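Local coordinates for protein endosialidase (Enterobacteria phage phi92, PDB 4HIZ) that hydrolyses internal alpha-2,8 and alpha-2,9 linkages of sialic acid polymers, probably the capsular polysialic acid of the phage's bacterial hosts, at residues 374-378 with 441-446; 414-420 with 432-437; 482-488 with 518-524. All coordinates share one frame; numbering follows the deposited sequence.

Contact 1: residues 374-378 with 441-446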
# COMPACT_ATOMS: atom_id res chain seq x y z
N THR A 374 -29.47 -14.72 27.06
CA THR A 374 -30.00 -16.05 27.34
C THR A 374 -29.46 -16.98 26.27
O THR A 374 -29.31 -16.57 25.11
CB THR A 374 -31.54 -16.02 27.19
OG1 THR A 374 -32.07 -15.09 28.13
CG2 THR A 374 -32.19 -17.38 27.47
N LEU A 375 -29.17 -18.21 26.66
CA LEU A 375 -28.86 -19.30 25.75
C LEU A 375 -30.10 -20.19 25.65
O LEU A 375 -30.72 -20.51 26.67
CB LEU A 375 -27.66 -20.12 26.25
CG LEU A 375 -27.31 -21.43 25.53
CD1 LEU A 375 -26.89 -21.20 24.06
CD2 LEU A 375 -26.19 -22.18 26.28
N ALA A 376 -30.47 -20.58 24.45
CA ALA A 376 -31.67 -21.42 24.29
C ALA A 376 -31.40 -22.51 23.26
O ALA A 376 -30.51 -22.35 22.41
CB ALA A 376 -32.84 -20.54 23.89
N MET A 377 -32.16 -23.61 23.32
CA MET A 377 -32.06 -24.63 22.29
C MET A 377 -33.45 -25.15 21.96
O MET A 377 -34.32 -25.18 22.83
CB MET A 377 -31.14 -25.76 22.74
CG MET A 377 -31.65 -26.49 23.96
SD MET A 377 -32.57 -27.99 23.52
CE MET A 377 -31.16 -29.05 23.68
N SER A 378 -33.65 -25.55 20.70
CA SER A 378 -34.95 -26.07 20.29
C SER A 378 -34.70 -27.33 19.51
O SER A 378 -33.86 -27.35 18.61
CB SER A 378 -35.67 -25.07 19.39
OG SER A 378 -36.85 -25.65 18.83
N ILE A 441 -19.50 -23.82 26.91
CA ILE A 441 -20.66 -24.43 27.59
C ILE A 441 -20.89 -25.83 27.04
O ILE A 441 -21.04 -25.99 25.84
CB ILE A 441 -21.96 -23.60 27.38
CG1 ILE A 441 -21.77 -22.14 27.82
CG2 ILE A 441 -23.16 -24.26 28.12
CD1 ILE A 441 -21.26 -22.02 29.17
N ASN A 442 -20.91 -26.84 27.91
CA ASN A 442 -21.23 -28.20 27.51
C ASN A 442 -22.74 -28.29 27.27
O ASN A 442 -23.54 -28.17 28.22
CB ASN A 442 -20.83 -29.19 28.60
CG ASN A 442 -20.93 -30.64 28.14
OD1 ASN A 442 -21.83 -31.00 27.37
ND2 ASN A 442 -19.97 -31.47 28.57
N VAL A 443 -23.13 -28.47 26.01
CA VAL A 443 -24.56 -28.61 25.70
C VAL A 443 -24.93 -30.06 25.40
O VAL A 443 -26.11 -30.34 25.17
CB VAL A 443 -25.01 -27.66 24.56
CG1 VAL A 443 -24.83 -26.17 24.99
CG2 VAL A 443 -24.23 -27.96 23.28
N SER A 444 -23.97 -30.99 25.40
CA SER A 444 -24.31 -32.41 25.28
C SER A 444 -25.03 -32.85 26.55
O SER A 444 -25.95 -33.70 26.52
CB SER A 444 -23.08 -33.28 25.04
OG SER A 444 -22.37 -33.50 26.25
N SER A 445 -24.59 -32.28 27.66
CA SER A 445 -25.26 -32.39 28.95
C SER A 445 -25.77 -31.01 29.28
O SER A 445 -25.09 -30.26 29.97
CB SER A 445 -24.27 -32.82 30.04
OG SER A 445 -23.70 -34.09 29.78
N TRP A 446 -26.94 -30.67 28.77
CA TRP A 446 -27.49 -29.33 28.92
C TRP A 446 -27.57 -28.93 30.38
O TRP A 446 -28.18 -29.64 31.18
CB TRP A 446 -28.90 -29.33 28.32
CG TRP A 446 -29.58 -27.97 28.21
CD1 TRP A 446 -30.59 -27.51 28.99
CD2 TRP A 446 -29.30 -26.92 27.25
NE1 TRP A 446 -30.97 -26.25 28.58
CE2 TRP A 446 -30.21 -25.87 27.51
CE3 TRP A 446 -28.39 -26.79 26.18
CZ2 TRP A 446 -30.22 -24.68 26.77
CZ3 TRP A 446 -28.41 -25.63 25.44
CH2 TRP A 446 -29.32 -24.57 25.74
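Met377 lies over one face of the Trp446 indole, and this sulfur-and-methylene packing is the heart of the contact. Its CG sits 3.5 Å from the centroid of the Trp446 six-membered ring, 12° off the ring normal, a CH-pi contact over the face, CG leaning toward CH2 and CZ2. Further along the same side chain, Met377 SD stands 4.9 Å from the same centroid and almost on the normal, a longer Met-aromatic contact. CG of Met377 is wedged between the backbone N and the carbonyl carbon (chi1 62°), and the chain then bends at chi2 and chi3, which stacks methylene and sulfur one above the other over the ring.

Other apolar contacts form a second group. Leu375 brings its CG to 3.7 Å from Trp446 CH2, meeting the ring obliquely, while its CD2 makes aliphatic contacts with Ile441 CG2 at 4.1 Å and, more loosely, Val443 CG1 at 4.4 Å. The outer end of the indole also nears the main chain, with Trp446 CH2 3.8 Å from Ala376 C.

No hydrogen bond crosses between the segments; within 441-446, Asn442 OD1 shapes the turn that carries the tryptophan. It accepts from Ser445 N at 3.1 Å in an Asx motif and from Ser444 OG at 2.8 Å, the hydroxyl using an in-plane lone pair and the amide coming from above the carbonyl plane.

Two neighbouring blades of the propeller meet here: strand 374-378 belongs to the sheet of 347-389, and Ile441 lies near the end of strand 435-442 of the next, where Leu408 also packs on Leu375 and Val443. The blades are thus held together here by dispersion and ring contacts, while the Asn442 bonds shape the turn that presents Trp446.

Contact 2: residues 414-420 with 432-437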
# COMPACT_ATOMS: atom_id res chain seq x y z
N GLU A 414 -17.32 -6.23 25.53
CA GLU A 414 -17.99 -5.02 26.04
C GLU A 414 -17.66 -3.82 25.10
O GLU A 414 -16.66 -3.83 24.38
CB GLU A 414 -17.63 -4.75 27.50
CG GLU A 414 -16.11 -4.49 27.66
CD GLU A 414 -15.65 -4.41 29.12
OE1 GLU A 414 -16.51 -4.44 30.04
OE2 GLU A 414 -14.41 -4.29 29.36
N ARG A 415 -18.53 -2.81 25.08
CA ARG A 415 -18.37 -1.67 24.17
C ARG A 415 -17.25 -0.74 24.65
O ARG A 415 -16.61 -0.06 23.83
CB ARG A 415 -19.69 -0.87 24.13
CG ARG A 415 -20.85 -1.69 23.59
CD ARG A 415 -20.81 -1.67 22.07
NE ARG A 415 -21.92 -2.48 21.62
CZ ARG A 415 -22.47 -2.41 20.43
NH1 ARG A 415 -21.99 -1.58 19.49
NH2 ARG A 415 -23.51 -3.21 20.20
N SER A 416 -17.08 -0.70 25.96
CA SER A 416 -16.04 0.14 26.58
C SER A 416 -15.67 -0.51 27.90
O SER A 416 -16.46 -1.30 28.45
CB SER A 416 -16.56 1.58 26.78
OG SER A 416 -15.55 2.38 27.42
N PHE A 417 -14.47 -0.21 28.43
CA PHE A 417 -14.03 -0.91 29.61
C PHE A 417 -15.03 -0.80 30.78
O PHE A 417 -15.55 0.29 31.07
CB PHE A 417 -12.67 -0.40 30.12
CG PHE A 417 -12.23 -1.13 31.34
CD1 PHE A 417 -11.81 -2.45 31.25
CD2 PHE A 417 -12.32 -0.54 32.60
CE1 PHE A 417 -11.44 -3.17 32.39
CE2 PHE A 417 -11.98 -1.27 33.75
CZ PHE A 417 -11.53 -2.58 33.63
N GLY A 418 -15.28 -1.94 31.43
CA GLY A 418 -16.01 -1.96 32.68
C GLY A 418 -17.53 -2.00 32.51
O GLY A 418 -18.25 -1.92 33.52
N GLU A 419 -18.03 -2.11 31.29
CA GLU A 419 -19.49 -2.19 31.09
C GLU A 419 -20.01 -3.62 31.17
O GLU A 419 -21.23 -3.83 31.23
CB GLU A 419 -19.91 -1.58 29.75
CG GLU A 419 -19.58 -0.12 29.63
CD GLU A 419 -20.05 0.50 28.32
OE1 GLU A 419 -20.69 -0.20 27.50
OE2 GLU A 419 -19.79 1.70 28.12
N TRP A 420 -19.11 -4.60 31.17
CA TRP A 420 -19.58 -6.00 31.04
C TRP A 420 -20.47 -6.44 32.22
O TRP A 420 -21.56 -7.05 32.04
CB TRP A 420 -18.39 -6.96 30.96
CG TRP A 420 -18.80 -8.40 30.72
CD1 TRP A 420 -18.98 -9.35 31.68
CD2 TRP A 420 -19.01 -9.06 29.45
NE1 TRP A 420 -19.33 -10.55 31.10
CE2 TRP A 420 -19.33 -10.40 29.73
CE3 TRP A 420 -18.98 -8.63 28.12
CZ2 TRP A 420 -19.63 -11.33 28.71
CZ3 TRP A 420 -19.25 -9.56 27.11
CH2 TRP A 420 -19.58 -10.89 27.42
N THR A 432 -10.72 3.89 26.30
CA THR A 432 -10.65 2.79 27.28
C THR A 432 -10.25 1.50 26.57
O THR A 432 -10.13 1.50 25.33
CB THR A 432 -12.03 2.49 27.97
OG1 THR A 432 -12.90 1.87 27.02
CG2 THR A 432 -12.67 3.79 28.53
N TYR A 433 -10.01 0.44 27.34
CA TYR A 433 -9.64 -0.87 26.78
C TYR A 433 -10.73 -1.90 27.11
O TYR A 433 -10.62 -2.65 28.10
CB TYR A 433 -8.33 -1.33 27.41
CG TYR A 433 -7.11 -0.53 27.01
CD1 TYR A 433 -6.47 -0.79 25.79
CD2 TYR A 433 -6.58 0.43 27.86
CE1 TYR A 433 -5.30 -0.11 25.42
CE2 TYR A 433 -5.40 1.12 27.50
CZ TYR A 433 -4.79 0.85 26.27
OH TYR A 433 -3.63 1.52 25.90
N PRO A 434 -11.78 -1.93 26.29
CA PRO A 434 -12.82 -2.96 26.51
C PRO A 434 -12.30 -4.38 26.39
O PRO A 434 -11.48 -4.72 25.51
CB PRO A 434 -13.85 -2.66 25.41
CG PRO A 434 -13.04 -1.87 24.32
CD PRO A 434 -12.06 -1.07 25.14
N ARG A 435 -12.81 -5.23 27.28
CA ARG A 435 -12.49 -6.67 27.33
C ARG A 435 -13.35 -7.51 26.40
O ARG A 435 -14.57 -7.27 26.29
CB ARG A 435 -12.73 -7.19 28.75
CG ARG A 435 -11.73 -6.58 29.79
CD ARG A 435 -12.26 -6.76 31.23
NE ARG A 435 -13.51 -6.01 31.40
CZ ARG A 435 -14.30 -6.09 32.47
NH1 ARG A 435 -14.00 -6.88 33.50
NH2 ARG A 435 -15.42 -5.38 32.48
N THR A 436 -12.71 -8.48 25.75
CA THR A 436 -13.43 -9.53 25.02
C THR A 436 -13.42 -10.80 25.83
O THR A 436 -12.39 -11.17 26.41
CB THR A 436 -12.75 -9.74 23.65
OG1 THR A 436 -13.17 -8.67 22.80
CG2 THR A 436 -13.16 -11.11 22.98
N PHE A 437 -14.55 -11.52 25.83
CA PHE A 437 -14.69 -12.72 26.64
C PHE A 437 -15.16 -13.92 25.83
O PHE A 437 -15.81 -13.78 24.82
CB PHE A 437 -15.77 -12.51 27.71
CG PHE A 437 -15.43 -11.44 28.72
CD1 PHE A 437 -14.70 -11.77 29.86
CD2 PHE A 437 -15.88 -10.11 28.54
CE1 PHE A 437 -14.40 -10.80 30.83
CE2 PHE A 437 -15.55 -9.11 29.49
CZ PHE A 437 -14.84 -9.47 30.64
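A loop that follows strand 407-413 folds back here on the start of strand 435-442, its neighbour in the same propeller sheet, and the carboxylate of Glu414 is bound by Arg435 at the junction. Arg435 grips it side-on: NE gives a nearly straight bond to Glu414 OE2 at 2.8 Å, within the guanidinium plane but from above the carboxylate plane, and NH2 reaches Glu414 OE1 on its syn side, also at 2.8 Å. The two flat groups are turned 46° apart. OE2 accepts a further bond from the backbone N of Arg435 (2.8 Å), and OE1 one from Trp420 N, which should favour the ionised carboxylate.

The backbone completes the join, with Glu414 N donating to Arg435 O at 3.0 Å. Between Ser416 and Glu419 the loop makes a type II beta turn, with Gly418 at its positive-phi position, wrapped round the Glu414 carboxylate. Arg435 NH2 has a second acidic partner in Glu421.

On one flank of the salt bridge, Phe437 CD2 lies over the centre of the Trp420 ring system, 3.4 Å from Trp420 CD2, with the planes of the five-membered ring and the phenyl inclined by 38°. On another, Thr432 OG1 donates to Ser416 OG at 2.7 Å, and Phe417 turns the edge of its ring to Tyr433 O, 3.4 Å from Phe417 CD1.

Contact 3: residues 482-488 with 518-524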
# COMPACT_ATOMS: atom_id res chain seq x y z
N GLY A 482 -9.42 -27.17 11.77
CA GLY A 482 -8.98 -27.11 13.15
C GLY A 482 -8.87 -25.74 13.79
O GLY A 482 -8.31 -25.63 14.88
N TRP A 483 -9.43 -24.72 13.14
CA TRP A 483 -9.39 -23.38 13.68
C TRP A 483 -10.80 -22.78 13.76
O TRP A 483 -11.62 -22.94 12.85
CB TRP A 483 -8.58 -22.47 12.75
CG TRP A 483 -7.11 -22.69 12.65
CD1 TRP A 483 -6.41 -23.09 11.53
CD2 TRP A 483 -6.14 -22.45 13.67
NE1 TRP A 483 -5.06 -23.10 11.81
CE2 TRP A 483 -4.87 -22.74 13.13
CE3 TRP A 483 -6.24 -22.06 15.02
CZ2 TRP A 483 -3.69 -22.61 13.88
CZ3 TRP A 483 -5.06 -21.93 15.78
CH2 TRP A 483 -3.80 -22.21 15.20
N LEU A 484 -11.07 -22.09 14.87
CA LEU A 484 -12.32 -21.34 15.03
C LEU A 484 -11.94 -19.84 14.97
O LEU A 484 -10.87 -19.46 15.42
CB LEU A 484 -12.91 -21.71 16.39
CG LEU A 484 -14.12 -20.86 16.83
CD1 LEU A 484 -15.07 -21.72 17.73
CD2 LEU A 484 -13.71 -19.58 17.58
N TYR A 485 -12.81 -19.01 14.39
CA TYR A 485 -12.55 -17.58 14.22
C TYR A 485 -13.69 -16.78 14.86
O TYR A 485 -14.85 -16.95 14.50
CB TYR A 485 -12.49 -17.19 12.74
CG TYR A 485 -11.44 -18.01 12.01
CD1 TYR A 485 -11.75 -19.28 11.50
CD2 TYR A 485 -10.14 -17.52 11.82
CE1 TYR A 485 -10.81 -20.07 10.85
CE2 TYR A 485 -9.21 -18.30 11.16
CZ TYR A 485 -9.53 -19.54 10.68
OH TYR A 485 -8.57 -20.32 10.04
N TYR A 486 -13.33 -15.91 15.81
CA TYR A 486 -14.27 -14.88 16.27
C TYR A 486 -13.82 -13.61 15.58
O TYR A 486 -12.71 -13.12 15.83
CB TYR A 486 -14.21 -14.74 17.79
CG TYR A 486 -14.96 -13.53 18.38
CD1 TYR A 486 -16.25 -13.22 18.00
CD2 TYR A 486 -14.35 -12.70 19.33
CE1 TYR A 486 -16.95 -12.18 18.55
CE2 TYR A 486 -15.03 -11.63 19.91
CZ TYR A 486 -16.34 -11.37 19.50
OH TYR A 486 -17.02 -10.31 20.05
N ILE A 487 -14.67 -13.07 14.71
CA ILE A 487 -14.25 -11.97 13.85
C ILE A 487 -15.15 -10.81 14.23
O ILE A 487 -16.39 -10.92 14.18
CB ILE A 487 -14.40 -12.32 12.35
CG1 ILE A 487 -13.66 -13.64 12.09
CG2 ILE A 487 -13.84 -11.18 11.44
CD1 ILE A 487 -13.61 -14.04 10.60
N PHE A 488 -14.54 -9.70 14.61
CA PHE A 488 -15.30 -8.70 15.38
C PHE A 488 -14.60 -7.35 15.35
O PHE A 488 -13.51 -7.22 14.80
CB PHE A 488 -15.47 -9.16 16.84
CG PHE A 488 -14.18 -9.21 17.63
CD1 PHE A 488 -13.22 -10.19 17.36
CD2 PHE A 488 -13.92 -8.28 18.63
CE1 PHE A 488 -12.02 -10.26 18.08
CE2 PHE A 488 -12.74 -8.33 19.35
CZ PHE A 488 -11.78 -9.33 19.08
N TYR A 518 -11.02 -7.38 13.50
CA TYR A 518 -10.01 -8.28 14.04
C TYR A 518 -10.53 -9.70 14.00
O TYR A 518 -11.75 -9.93 14.00
CB TYR A 518 -9.69 -7.91 15.51
CG TYR A 518 -9.09 -6.51 15.63
CD1 TYR A 518 -9.91 -5.37 15.59
CD2 TYR A 518 -7.70 -6.36 15.73
CE1 TYR A 518 -9.36 -4.09 15.66
CE2 TYR A 518 -7.14 -5.06 15.83
CZ TYR A 518 -7.95 -3.96 15.76
OH TYR A 518 -7.43 -2.68 15.82
N SER A 519 -9.60 -10.66 13.96
CA SER A 519 -9.96 -12.08 14.01
C SER A 519 -9.17 -12.78 15.12
O SER A 519 -7.92 -12.72 15.13
CB SER A 519 -9.61 -12.71 12.67
OG SER A 519 -9.74 -14.12 12.72
N TYR A 520 -9.90 -13.38 16.06
CA TYR A 520 -9.25 -14.18 17.09
C TYR A 520 -9.35 -15.63 16.61
O TYR A 520 -10.47 -16.19 16.49
CB TYR A 520 -9.97 -14.03 18.43
CG TYR A 520 -9.33 -14.79 19.54
CD1 TYR A 520 -8.23 -14.26 20.25
CD2 TYR A 520 -9.80 -16.05 19.92
CE1 TYR A 520 -7.64 -14.98 21.30
CE2 TYR A 520 -9.22 -16.76 20.96
CZ TYR A 520 -8.16 -16.23 21.66
OH TYR A 520 -7.63 -16.98 22.70
N ARG A 521 -8.19 -16.22 16.30
CA ARG A 521 -8.16 -17.56 15.69
C ARG A 521 -7.72 -18.53 16.79
O ARG A 521 -6.61 -18.41 17.35
CB ARG A 521 -7.16 -17.60 14.53
CG ARG A 521 -7.13 -18.98 13.87
CD ARG A 521 -6.13 -19.04 12.67
NE ARG A 521 -4.74 -19.18 13.09
CZ ARG A 521 -3.76 -19.50 12.23
NH1 ARG A 521 -4.02 -19.61 10.94
NH2 ARG A 521 -2.51 -19.65 12.67
N LEU A 522 -8.62 -19.47 17.11
CA LEU A 522 -8.48 -20.37 18.25
C LEU A 522 -8.36 -21.83 17.79
O LEU A 522 -9.21 -22.35 17.02
CB LEU A 522 -9.72 -20.24 19.18
CG LEU A 522 -9.74 -21.24 20.35
CD1 LEU A 522 -8.62 -20.94 21.34
CD2 LEU A 522 -11.10 -21.13 21.09
N LYS A 523 -7.32 -22.52 18.25
CA LYS A 523 -7.15 -23.95 17.95
C LYS A 523 -8.25 -24.79 18.62
O LYS A 523 -8.47 -24.69 19.83
CB LYS A 523 -5.76 -24.40 18.43
CG LYS A 523 -5.49 -25.90 18.38
CD LYS A 523 -4.00 -26.12 18.68
CE LYS A 523 -3.60 -27.59 18.61
NZ LYS A 523 -4.41 -28.39 19.54
N ILE A 524 -8.93 -25.62 17.83
CA ILE A 524 -10.05 -26.39 18.36
C ILE A 524 -9.94 -27.91 18.12
O ILE A 524 -10.80 -28.67 18.56
CB ILE A 524 -11.45 -25.90 17.81
CG1 ILE A 524 -11.43 -25.91 16.27
CG2 ILE A 524 -11.84 -24.53 18.47
CD1 ILE A 524 -12.76 -25.73 15.60
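Arg521 lays its guanidinium flat on the indole of Trp483, with centres 3.8 Å apart and planes only 10° from parallel, a cation-pi stack on one face of an antiparallel strand pair. The Arg521 chain runs extended until it bends at chi3 (78°), which carries CD over the five-membered ring of Trp483 and CZ over the six-membered one. Tyr485 lies alongside, its CE2 3.5 Å from Arg521 CG. The Trp483-Arg521-Lys523 end of this face is the less enclosed, and Lys523 NZ reaches out to Asp42 of the third subunit, whereas Tyr485, Ile487 and Ser519 on the same face are buried.

The opposite face is buried. There Leu484 and Leu522 pack on Tyr409, and Tyr486 stacks on Phe411, of the propeller sheet containing strand 407-413. Across the pair itself the packing on this side is looser, with Tyr486 CB 4.3 Å from Tyr520 CB; Ile524 CG2 comes closer, 3.7 Å from Leu484 CB.

Seven backbone hydrogen bonds join the two segments, the Ile524 N to Gly482 O bond (3.0 Å) lying just beyond the strand ends. The bonds from Arg521 NH1 to the Asp122 carbonyl and from NH2 to Asp533 probably fix the rotation of the guanidinium, consistent with its lying flat on Trp483 at a partly exposed surface.

All three contacts lie in the catalytic beta-propeller region and involve adjacent sheets. Contacts 1 and 2 share strand 435-442, one using its end and the turn beyond, the other its beginning, with centres 25 Å apart. Contact 3 pairs two strands of the following sheet; its centre is 19 Å from that of contact 2, and the two touch where Thr436 OG1 lies 3.5 Å from Phe488 CE2. Contacts 1 and 3 do not touch, their nearest atoms being about 10 Å apart. None of the residues in these segments lines an observed glycan pocket, but the side chain of Ile487 is about 8 Å from a bound sodium ion and that of Tyr518 about 9 Å from a calcium ion.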